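Local coordinates for protein cellobiose 2-epimerase (Ruminococcus albus, PDB 3VW5) that catalyses the reversible epimerisation of cellobiose to 4-O-beta-D-glucopyranosyl-D-mannose, acting on the unmodified sugar, at residues T105-Y110 with F156-R161; N111-I116 with L183-A188; D237-G242 with H276-I281; L250-C255 with Q266-D271. The protein carries 2 engineered substitutions. All blocks are in the same frame, centred on the assembly; numbering follows the deposited sequence.

All four contacts belong to one (alpha/alpha)6 barrel. Interaction 2 is the most central, its touching residues all buried between two neighbouring helices. It meets interaction 1 through Tyr110 and His184, both contacts using helix 109-126, and interaction 4 through Leu183 and Leu250. Interactions 3 and 4 join the same two helices, 241-258 and 261-281, interaction 4 partway along them and interaction 3 at the far end of the pair. The chemistry follows the position. Interaction 1, partly buried, relies on strand hydrogen bonds and charges; interaction 2 combines small apolar residues with a histidine-carboxylate pair; interaction 3 packs a tyrosine on isoleucines; interaction 4 mixes sulfur-aromatic contacts with two facing aspartates.

Interaction 1 of 4, residues T105-Y110 with F156-R161; sequences TMKHTY and FDRQWR
Lys107 turns CG beside its own backbone N, anti to the carbonyl carbon (chi1 -57°), which sets CG over one face of the Trp160 indole in a CH-pi contact, 4.1 Å from the centroid of the six-membered ring. Farther out the lysine lies beside Arg158, the two side chains pointing the same way, and a bend at chi4 (74°) places NZ to donate to Arg158 O at 3.1 Å, in the carbonyl plane on a lone pair. NZ also bonds Gly90 O and makes a salt bridge to Asp86, whose carboxylate takes Arg158 NE as well. A methionine at Lys107 would probably leave Arg158 O without this donor and Asp86 with one cation fewer. Lys107 and Phe156 form an antiparallel hydrogen-bonded pair where the C-terminal ends of strands 102-108 and 151-156 overlap in a five-stranded sheet: Lys107 N reaches Phe156 O at 2.7 Å, and Phe156 N reaches Lys107 O at 2.8 Å. The chain then folds through a type I turn from Asp157 to Trp160, closed by Trp160 N donating to Asp157 O; just after it, Arg161 NE makes a salt bridge to Asp157 OD2. One water joins Thr105 OG1 to Arg158 N.

Interaction 2 of 4, residues N111-I116 with L183-A188; sequences NIAFAI and LHLIEA
Ala113 and Phe114 meet His184, Leu185 and Ala188 between two neighbouring inner helices of the (alpha/alpha)6 barrel, 109-126 and 179-196; their segments 111-116 and 183-188 run nearly parallel, at 17°, with axes 8.3 Å apart. The alanines Ala113 and Ala188 at the interface are consistent with this close spacing. The methyl CB of Ala113 faces Leu185 CD2 at 3.6 Å, and Ile116 CG2 rests on Ala188 CB at 3.9 Å. At the polar side of the contact His184 turns CG beside its backbone N, anti to the carbonyl carbon, and the ring carried there presents one face to Phe114 CE2, which stands 3.4 Å from ND1 and toward the rim, while Leu183 CD1 lies over the opposite face. The two rings are oblique, their planes 32° apart. His184 ND1 donates to Glu187 OE2 at 2.7 Å, nearly straight at 167°; the oxygen lies in the imidazole plane but is approached from above the carboxylate. The same OE2 sits over a face of the Phe114 ring, and OE1 is held by Arg377 and Tyr373. An alanine at His184 would probably leave Glu187 OE2 without this donor and open a gap beside the Phe114 ring. Ile116 backs onto helix 129-145, Leu185 onto helix 199-216, and Leu183 onto helix 241-258, the next inner helix.

Interaction 3 of 4, residues D237-G242 with H276-I281; sequences DIHSYG and HNIQDI
Tyr241 and Ile278 bury the largest areas here, with Ile281 next. Tyr241 CG lies anti to the carbonyl carbon (chi1 -54°), and from there the ring leans on helix 261-281 with CD1 3.8 Å from Ile278 CD1. That isoleucine methyl also approaches the tyrosine backbone, 3.9 Å from Tyr241 CA, so it packs against the root of the side chain as well as its ring. Farther out along the ring, Ile281 CG2 touches Tyr241 CE1 at 3.8 Å, the two side chains crossing at about a right angle. A water bonded to Ile281 O is also weakly bonded to the tyrosine OH. Behind the tyrosine, the His239 ring has Tyr241 CD1 over the centre of one face. Its NE2 bonds Asp244, and its edge meets Asn277, whose amide is nearly coplanar with the imidazole, CE1 lying 4.1 Å from ND2. The contact joins the start of helix 241-258, with strand 238-240 just before it, to the C-terminal end of helix 261-281. Strand 287-293, the antiparallel partner of 238-240, adds Leu288, Asn289 and Arg292 around Tyr241, and Ala223 of strand 223-228 touches His239.

Interaction 4 of 4, residues L250-C255 with Q266-D271; sequences LMDRAC and QFAEMD
Met251 and Cys255 bring two sulfurs to the ring of Phe267, one at its edge and one obliquely. Met251 SD lies near the ring plane, 3.8 Å from Phe267 CE1, in a Met-aromatic contact in which the two side chains cross at about a right angle. Cys255 SG stands 4.3 Å from the Phe267 ring centroid and also touches Phe267 CB at 3.6 Å. Apolar packing continues beyond the ring: the methionine bends at chi3 (-59°), which carries its methyl CE to 3.7 Å from Met270 CE. Leu209 and Arg213 of helix 199-216 also pack on Phe267, and Met212 packs on Met251. The polar part of the contact is acidic. Asp252 and Asp271 reach toward each other tip to tip, their carboxylate planes 65° apart, with Asp252 OD1 2.6 Å from Asp271 OD2. Two full negative charges so near each other would repel, and the ionisation of one carboxylate is probably shifted. The other oxygen of Asp252, OD2, accepts from Asn315 ND2 and from a water that also donates to Ala268 O, with 3.2 Å between the water oxygen and Ala268 O, bridging the two helices. Helices 241-258 and 261-281 are consecutive in the chain; their segments 250-255 and 266-271 run antiparallel, at 172°, with axes 9.3 Å apart. Such a pair is the alpha-alpha hairpin of an inner and an outer helix from which (alpha/alpha)6 barrels, including the N-acylglucosamine 2-epimerase family, are built.

Interaction 1 of 4, residues T105-Y110 with F156-R161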
# COMPACT_ATOMS: atom_id res chain seq x y z
N THR A 105 15.61 -1.81 -14.60
CA THR A 105 15.97 -3.02 -13.86
C THR A 105 16.47 -2.75 -12.44
O THR A 105 16.97 -3.66 -11.79
CB THR A 105 17.04 -3.82 -14.60
OG1 THR A 105 18.12 -2.94 -14.95
CG2 THR A 105 16.45 -4.43 -15.87
N MET A 106 16.33 -1.51 -12.00
CA MET A 106 16.64 -1.08 -10.63
C MET A 106 15.90 -1.94 -9.60
O MET A 106 14.71 -2.25 -9.76
CB MET A 106 16.26 0.40 -10.49
CG MET A 106 16.27 0.98 -9.08
SD MET A 106 14.64 1.03 -8.30
CE MET A 106 14.13 2.73 -8.57
N LYS A 107 16.60 -2.34 -8.54
CA LYS A 107 15.98 -3.15 -7.48
C LYS A 107 15.62 -2.28 -6.31
O LYS A 107 16.43 -1.49 -5.83
CB LYS A 107 16.93 -4.26 -7.02
CG LYS A 107 17.41 -5.20 -8.11
CD LYS A 107 16.27 -6.07 -8.63
CE LYS A 107 16.70 -6.93 -9.83
NZ LYS A 107 17.59 -8.06 -9.44
N HIS A 108 14.39 -2.41 -5.83
CA HIS A 108 13.93 -1.62 -4.70
C HIS A 108 13.24 -2.47 -3.64
O HIS A 108 12.23 -3.13 -3.89
CB HIS A 108 13.00 -0.49 -5.17
CG HIS A 108 13.11 0.74 -4.33
ND1 HIS A 108 12.79 0.76 -2.98
CD2 HIS A 108 13.50 2.00 -4.65
CE1 HIS A 108 12.99 1.98 -2.51
NE2 HIS A 108 13.41 2.75 -3.50
N THR A 109 13.81 -2.46 -2.44
CA THR A 109 13.25 -3.16 -1.31
C THR A 109 11.73 -3.02 -1.23
O THR A 109 11.00 -3.99 -1.00
CB THR A 109 13.88 -2.65 -0.02
OG1 THR A 109 15.28 -2.90 -0.08
CG2 THR A 109 13.30 -3.34 1.19
N TYR A 110 11.26 -1.80 -1.40
CA TYR A 110 9.84 -1.48 -1.32
C TYR A 110 9.03 -2.22 -2.39
O TYR A 110 7.95 -2.76 -2.11
CB TYR A 110 9.73 0.03 -1.45
CG TYR A 110 8.36 0.59 -1.54
CD1 TYR A 110 7.71 1.04 -0.41
CD2 TYR A 110 7.72 0.72 -2.77
CE1 TYR A 110 6.45 1.58 -0.48
CE2 TYR A 110 6.45 1.27 -2.86
CZ TYR A 110 5.81 1.70 -1.70
OH TYR A 110 4.55 2.26 -1.76
N PHE A 156 18.86 -0.10 -5.35
CA PHE A 156 20.03 -0.72 -5.97
C PHE A 156 19.79 -0.81 -7.45
O PHE A 156 18.65 -0.70 -7.91
CB PHE A 156 20.22 -2.14 -5.43
CG PHE A 156 20.10 -2.24 -3.95
CD1 PHE A 156 21.23 -2.12 -3.15
CD2 PHE A 156 18.86 -2.41 -3.35
CE1 PHE A 156 21.12 -2.19 -1.77
CE2 PHE A 156 18.75 -2.46 -1.97
CZ PHE A 156 19.88 -2.36 -1.18
N ASP A 157 20.87 -1.02 -8.20
CA ASP A 157 20.74 -1.41 -9.60
C ASP A 157 20.49 -2.91 -9.67
O ASP A 157 20.50 -3.59 -8.65
CB ASP A 157 21.95 -0.98 -10.46
CG ASP A 157 23.25 -1.69 -10.09
OD1 ASP A 157 23.24 -2.69 -9.33
OD2 ASP A 157 24.30 -1.24 -10.58
N ARG A 158 20.25 -3.41 -10.88
CA ARG A 158 19.91 -4.82 -11.04
C ARG A 158 20.85 -5.74 -10.27
O ARG A 158 20.42 -6.71 -9.66
CB ARG A 158 19.90 -5.21 -12.52
CG ARG A 158 19.50 -6.63 -12.69
CD ARG A 158 19.69 -7.09 -14.08
NE ARG A 158 19.25 -8.48 -14.16
CZ ARG A 158 19.52 -9.30 -15.17
NH1 ARG A 158 20.26 -8.87 -16.19
NH2 ARG A 158 19.07 -10.54 -15.14
N GLN A 159 22.13 -5.39 -10.30
CA GLN A 159 23.20 -6.18 -9.72
C GLN A 159 23.43 -5.87 -8.23
O GLN A 159 24.45 -6.24 -7.67
CB GLN A 159 24.49 -5.96 -10.51
CG GLN A 159 24.36 -6.24 -12.01
CD GLN A 159 24.51 -4.99 -12.90
OE1 GLN A 159 25.63 -4.59 -13.26
NE2 GLN A 159 23.38 -4.37 -13.26
N TRP A 160 22.48 -5.18 -7.59
CA TRP A 160 22.56 -4.94 -6.13
C TRP A 160 23.66 -3.98 -5.68
O TRP A 160 24.05 -3.99 -4.52
CB TRP A 160 22.69 -6.23 -5.34
CG TRP A 160 21.58 -7.24 -5.54
CD1 TRP A 160 21.71 -8.48 -6.10
CD2 TRP A 160 20.20 -7.12 -5.16
NE1 TRP A 160 20.50 -9.13 -6.11
CE2 TRP A 160 19.56 -8.33 -5.53
CE3 TRP A 160 19.45 -6.11 -4.55
CZ2 TRP A 160 18.20 -8.55 -5.31
CZ3 TRP A 160 18.10 -6.33 -4.33
CH2 TRP A 160 17.49 -7.55 -4.70
N ARG A 161 24.18 -3.16 -6.60
CA ARG A 161 25.07 -2.08 -6.22
C ARG A 161 24.24 -0.86 -5.84
O ARG A 161 23.30 -0.49 -6.55
CB ARG A 161 26.05 -1.76 -7.34
CG ARG A 161 26.88 -2.96 -7.78
CD ARG A 161 27.66 -2.69 -9.07
NE ARG A 161 26.79 -2.48 -10.22
CZ ARG A 161 27.20 -2.53 -11.49
NH1 ARG A 161 28.47 -2.80 -11.76
NH2 ARG A 161 26.33 -2.32 -12.48
O HOH W 1 19.89 -1.71 -13.14

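Interaction 2 of 4, residues N111-I116 with L183-A188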
# COMPACT_ATOMS: atom_id res chain seq x y z
N ASN A 111 9.55 -2.24 -3.61
CA ASN A 111 8.92 -2.93 -4.72
C ASN A 111 8.90 -4.43 -4.50
O ASN A 111 7.86 -5.07 -4.64
CB ASN A 111 9.63 -2.58 -6.03
CG ASN A 111 8.91 -3.10 -7.26
OD1 ASN A 111 7.69 -3.24 -7.27
ND2 ASN A 111 9.67 -3.38 -8.31
N ILE A 112 10.05 -5.00 -4.12
CA ILE A 112 10.14 -6.44 -3.82
C ILE A 112 9.22 -6.88 -2.68
O ILE A 112 8.65 -7.98 -2.72
CB ILE A 112 11.57 -6.88 -3.48
CG1 ILE A 112 12.54 -6.49 -4.60
CG2 ILE A 112 11.58 -8.39 -3.22
CD1 ILE A 112 13.98 -6.29 -4.14
N ALA A 113 9.08 -6.05 -1.65
CA ALA A 113 8.18 -6.37 -0.55
C ALA A 113 6.77 -6.55 -1.09
O ALA A 113 6.03 -7.44 -0.67
CB ALA A 113 8.21 -5.28 0.52
N PHE A 114 6.38 -5.70 -2.03
CA PHE A 114 5.02 -5.72 -2.54
C PHE A 114 4.74 -6.99 -3.32
O PHE A 114 3.70 -7.62 -3.14
CB PHE A 114 4.73 -4.49 -3.39
CG PHE A 114 3.80 -3.55 -2.74
CD1 PHE A 114 2.46 -3.87 -2.61
CD2 PHE A 114 4.27 -2.33 -2.23
CE1 PHE A 114 1.58 -3.00 -1.97
CE2 PHE A 114 3.40 -1.44 -1.60
CZ PHE A 114 2.06 -1.78 -1.47
N ALA A 115 5.67 -7.34 -4.21
CA ALA A 115 5.63 -8.64 -4.88
C ALA A 115 5.35 -9.77 -3.87
O ALA A 115 4.46 -10.60 -4.09
CB ALA A 115 6.92 -8.89 -5.64
N ILE A 116 6.09 -9.79 -2.77
CA ILE A 116 5.84 -10.78 -1.72
C ILE A 116 4.41 -10.72 -1.18
O ILE A 116 3.76 -11.75 -0.99
CB ILE A 116 6.83 -10.61 -0.56
CG1 ILE A 116 8.23 -10.99 -1.02
CG2 ILE A 116 6.41 -11.43 0.66
CD1 ILE A 116 9.30 -10.36 -0.16
N LEU A 183 7.51 -0.11 6.67
CA LEU A 183 6.08 -0.34 6.73
C LEU A 183 5.59 -1.37 5.70
O LEU A 183 4.77 -2.25 6.01
CB LEU A 183 5.36 1.00 6.52
CG LEU A 183 3.89 1.12 6.92
CD1 LEU A 183 2.96 0.75 5.79
CD2 LEU A 183 3.61 0.28 8.15
N HIS A 184 6.10 -1.27 4.48
CA HIS A 184 5.69 -2.23 3.46
C HIS A 184 6.38 -3.61 3.55
O HIS A 184 5.84 -4.60 3.06
CB HIS A 184 5.70 -1.60 2.06
CG HIS A 184 4.61 -0.59 1.89
ND1 HIS A 184 3.28 -0.95 1.79
CD2 HIS A 184 4.63 0.76 1.87
CE1 HIS A 184 2.54 0.13 1.69
NE2 HIS A 184 3.34 1.19 1.73
N LEU A 185 7.53 -3.67 4.22
CA LEU A 185 8.06 -4.97 4.65
C LEU A 185 7.15 -5.57 5.73
O LEU A 185 6.78 -6.74 5.66
CB LEU A 185 9.50 -4.86 5.14
CG LEU A 185 10.57 -4.63 4.06
CD1 LEU A 185 11.91 -4.32 4.70
CD2 LEU A 185 10.70 -5.81 3.09
N ILE A 186 6.76 -4.77 6.72
CA ILE A 186 5.81 -5.27 7.71
C ILE A 186 4.58 -5.85 7.00
O ILE A 186 4.17 -6.97 7.25
CB ILE A 186 5.41 -4.17 8.72
CG1 ILE A 186 6.56 -3.92 9.70
CG2 ILE A 186 4.14 -4.53 9.45
CD1 ILE A 186 6.54 -2.54 10.34
N GLU A 187 4.02 -5.09 6.07
CA GLU A 187 2.79 -5.45 5.38
C GLU A 187 2.93 -6.79 4.65
O GLU A 187 2.07 -7.66 4.78
CB GLU A 187 2.46 -4.33 4.40
CG GLU A 187 1.16 -4.45 3.65
CD GLU A 187 1.08 -3.39 2.57
OE1 GLU A 187 0.11 -2.58 2.56
OE2 GLU A 187 2.01 -3.34 1.73
N ALA A 188 4.01 -6.93 3.88
CA ALA A 188 4.30 -8.17 3.13
C ALA A 188 4.56 -9.37 4.04
O ALA A 188 3.97 -10.43 3.85
CB ALA A 188 5.49 -7.97 2.15

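Interaction 3 of 4, residues D237-G242 with H276-I281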
# COMPACT_ATOMS: atom_id res chain seq x y z
N ASP A 237 12.00 17.26 7.31
CA ASP A 237 11.05 17.35 8.40
C ASP A 237 9.63 17.17 7.86
O ASP A 237 8.88 18.13 7.71
CB ASP A 237 11.18 18.70 9.09
CG ASP A 237 10.21 18.88 10.25
OD1 ASP A 237 10.03 20.05 10.66
OD2 ASP A 237 9.63 17.87 10.73
N ILE A 238 9.28 15.92 7.56
CA ILE A 238 8.00 15.65 6.93
C ILE A 238 7.11 14.82 7.84
O ILE A 238 7.54 13.84 8.44
CB ILE A 238 8.20 14.96 5.57
CG1 ILE A 238 8.86 15.94 4.60
CG2 ILE A 238 6.87 14.50 5.00
CD1 ILE A 238 9.44 15.27 3.41
N HIS A 239 5.86 15.25 7.97
CA HIS A 239 4.87 14.41 8.61
C HIS A 239 3.83 14.00 7.57
O HIS A 239 3.03 14.82 7.10
CB HIS A 239 4.24 15.13 9.80
CG HIS A 239 3.45 14.22 10.69
ND1 HIS A 239 2.99 14.58 11.93
CD2 HIS A 239 3.03 12.94 10.50
CE1 HIS A 239 2.33 13.58 12.48
NE2 HIS A 239 2.33 12.57 11.62
N SER A 240 3.87 12.74 7.17
CA SER A 240 2.91 12.22 6.21
C SER A 240 1.74 11.60 6.95
O SER A 240 1.80 10.45 7.40
CB SER A 240 3.58 11.23 5.24
OG SER A 240 2.63 10.50 4.49
N TYR A 241 0.68 12.38 7.09
CA TYR A 241 -0.54 11.93 7.77
C TYR A 241 -1.07 10.58 7.24
O TYR A 241 -1.57 9.74 8.01
CB TYR A 241 -1.62 12.99 7.62
CG TYR A 241 -1.22 14.38 8.07
CD1 TYR A 241 -0.49 14.57 9.24
CD2 TYR A 241 -1.58 15.50 7.33
CE1 TYR A 241 -0.13 15.84 9.67
CE2 TYR A 241 -1.22 16.77 7.74
CZ TYR A 241 -0.50 16.94 8.91
OH TYR A 241 -0.16 18.21 9.32
N GLY A 242 -1.00 10.40 5.92
CA GLY A 242 -1.47 9.19 5.28
C GLY A 242 -0.75 7.95 5.77
O GLY A 242 -1.38 6.98 6.19
N HIS A 276 -5.24 9.02 17.58
CA HIS A 276 -5.86 10.20 18.17
C HIS A 276 -5.20 11.44 17.62
O HIS A 276 -5.88 12.40 17.29
CB HIS A 276 -5.80 10.20 19.71
CG HIS A 276 -6.90 9.39 20.35
ND1 HIS A 276 -8.21 9.83 20.38
CD2 HIS A 276 -6.87 8.17 20.94
CE1 HIS A 276 -8.95 8.90 20.98
NE2 HIS A 276 -8.17 7.89 21.34
N ASN A 277 -3.88 11.39 17.52
CA ASN A 277 -3.14 12.53 16.98
C ASN A 277 -3.60 12.92 15.58
O ASN A 277 -3.88 14.09 15.34
CB ASN A 277 -1.64 12.26 16.98
CG ASN A 277 -0.84 13.54 16.87
OD1 ASN A 277 -1.06 14.48 17.64
ND2 ASN A 277 0.07 13.61 15.90
N ILE A 278 -3.68 11.95 14.68
CA ILE A 278 -4.09 12.20 13.30
C ILE A 278 -5.50 12.77 13.20
O ILE A 278 -5.76 13.70 12.43
CB ILE A 278 -3.96 10.92 12.44
CG1 ILE A 278 -2.48 10.63 12.22
CG2 ILE A 278 -4.64 11.10 11.08
CD1 ILE A 278 -1.77 11.77 11.51
N GLN A 279 -6.41 12.22 14.00
CA GLN A 279 -7.78 12.71 14.05
C GLN A 279 -7.87 14.17 14.51
O GLN A 279 -8.70 14.94 14.01
CB GLN A 279 -8.62 11.81 14.97
CG GLN A 279 -10.07 12.19 15.06
CD GLN A 279 -10.83 11.29 15.99
OE1 GLN A 279 -11.82 10.68 15.59
NE2 GLN A 279 -10.37 11.18 17.24
N ASP A 280 -7.01 14.57 15.44
CA ASP A 280 -7.02 15.93 15.95
C ASP A 280 -6.35 16.93 15.00
O ASP A 280 -6.76 18.10 14.91
CB ASP A 280 -6.38 15.99 17.35
CG ASP A 280 -6.27 17.42 17.91
OD1 ASP A 280 -5.26 17.72 18.60
OD2 ASP A 280 -7.19 18.25 17.65
N ILE A 281 -5.35 16.45 14.28
CA ILE A 281 -4.35 17.29 13.63
C ILE A 281 -4.50 17.35 12.12
O ILE A 281 -4.11 18.33 11.48
CB ILE A 281 -2.95 16.75 13.99
CG1 ILE A 281 -2.51 17.37 15.31
CG2 ILE A 281 -1.92 16.94 12.88
CD1 ILE A 281 -3.22 18.67 15.56
O HOH W 2 -3.10 19.13 9.36

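Interaction 4 of 4, residues L250-C255 with Q266-D271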
# COMPACT_ATOMS: atom_id res chain seq x y z
N LEU A 250 -2.07 -1.35 10.05
CA LEU A 250 -1.15 -2.32 9.49
C LEU A 250 -0.32 -2.98 10.59
O LEU A 250 -0.05 -4.18 10.55
CB LEU A 250 -0.22 -1.63 8.50
CG LEU A 250 -0.41 -1.99 7.03
CD1 LEU A 250 -1.82 -2.48 6.79
CD2 LEU A 250 -0.06 -0.81 6.15
N MET A 251 0.08 -2.20 11.58
CA MET A 251 0.89 -2.74 12.66
C MET A 251 0.07 -3.62 13.63
O MET A 251 0.57 -4.63 14.12
CB MET A 251 1.61 -1.61 13.39
CG MET A 251 2.83 -1.14 12.65
SD MET A 251 3.85 0.08 13.53
CE MET A 251 2.71 1.42 13.80
N ASP A 252 -1.18 -3.22 13.89
CA ASP A 252 -2.10 -4.03 14.68
C ASP A 252 -2.33 -5.34 13.95
O ASP A 252 -2.33 -6.41 14.56
CB ASP A 252 -3.45 -3.33 14.89
CG ASP A 252 -3.37 -2.22 15.92
OD1 ASP A 252 -2.41 -2.20 16.72
OD2 ASP A 252 -4.29 -1.36 15.94
N ARG A 253 -2.53 -5.24 12.64
CA ARG A 253 -2.72 -6.42 11.81
C ARG A 253 -1.55 -7.37 12.00
O ARG A 253 -1.75 -8.55 12.26
CB ARG A 253 -2.85 -6.03 10.33
CG ARG A 253 -2.84 -7.18 9.31
CD ARG A 253 -4.00 -8.15 9.49
NE ARG A 253 -5.20 -7.51 10.03
CZ ARG A 253 -6.19 -7.02 9.28
NH1 ARG A 253 -6.12 -7.07 7.95
NH2 ARG A 253 -7.25 -6.46 9.87
N ALA A 254 -0.33 -6.85 11.90
CA ALA A 254 0.88 -7.66 12.10
C ALA A 254 0.90 -8.36 13.47
O ALA A 254 1.20 -9.56 13.57
CB ALA A 254 2.16 -6.81 11.90
N CYS A 255 0.56 -7.62 14.52
CA CYS A 255 0.57 -8.16 15.87
C CYS A 255 -0.51 -9.21 16.09
O CYS A 255 -0.32 -10.14 16.87
CB CYS A 255 0.41 -7.04 16.90
SG CYS A 255 1.84 -5.96 16.99
N GLN A 266 1.00 -3.71 23.43
CA GLN A 266 2.01 -2.68 23.31
C GLN A 266 1.69 -1.81 22.09
O GLN A 266 1.60 -0.59 22.18
CB GLN A 266 3.39 -3.33 23.15
CG GLN A 266 4.55 -2.44 23.56
CD GLN A 266 5.90 -3.01 23.16
OE1 GLN A 266 6.90 -2.29 23.13
NE2 GLN A 266 5.93 -4.30 22.85
N PHE A 267 1.53 -2.47 20.95
CA PHE A 267 1.27 -1.77 19.70
C PHE A 267 -0.11 -1.11 19.64
O PHE A 267 -0.25 -0.01 19.10
CB PHE A 267 1.56 -2.68 18.51
CG PHE A 267 3.00 -2.65 18.09
CD1 PHE A 267 3.43 -1.79 17.09
CD2 PHE A 267 3.94 -3.43 18.75
CE1 PHE A 267 4.76 -1.74 16.72
CE2 PHE A 267 5.27 -3.39 18.40
CZ PHE A 267 5.69 -2.55 17.38
N ALA A 268 -1.11 -1.76 20.21
CA ALA A 268 -2.45 -1.18 20.24
C ALA A 268 -2.49 0.15 20.98
O ALA A 268 -3.28 1.04 20.64
CB ALA A 268 -3.45 -2.16 20.85
N GLU A 269 -1.63 0.30 21.98
CA GLU A 269 -1.60 1.57 22.72
C GLU A 269 -0.85 2.64 21.95
O GLU A 269 -1.28 3.79 21.92
CB GLU A 269 -1.04 1.39 24.13
CG GLU A 269 -1.92 0.51 24.99
CD GLU A 269 -1.77 0.76 26.48
OE1 GLU A 269 -0.99 1.68 26.85
OE2 GLU A 269 -2.43 0.04 27.28
N MET A 270 0.25 2.26 21.31
CA MET A 270 1.01 3.18 20.48
C MET A 270 0.16 3.63 19.28
O MET A 270 0.02 4.82 19.01
CB MET A 270 2.31 2.55 19.99
CG MET A 270 3.26 3.52 19.30
SD MET A 270 4.69 2.72 18.56
CE MET A 270 3.93 1.79 17.24
N ASP A 271 -0.42 2.66 18.59
CA ASP A 271 -1.24 2.94 17.41
C ASP A 271 -2.43 3.86 17.70
O ASP A 271 -2.72 4.78 16.91
CB ASP A 271 -1.69 1.62 16.78
CG ASP A 271 -0.53 0.84 16.20
OD1 ASP A 271 0.47 1.49 15.82
OD2 ASP A 271 -0.61 -0.41 16.14
O HOH W 3 -4.57 0.25 17.86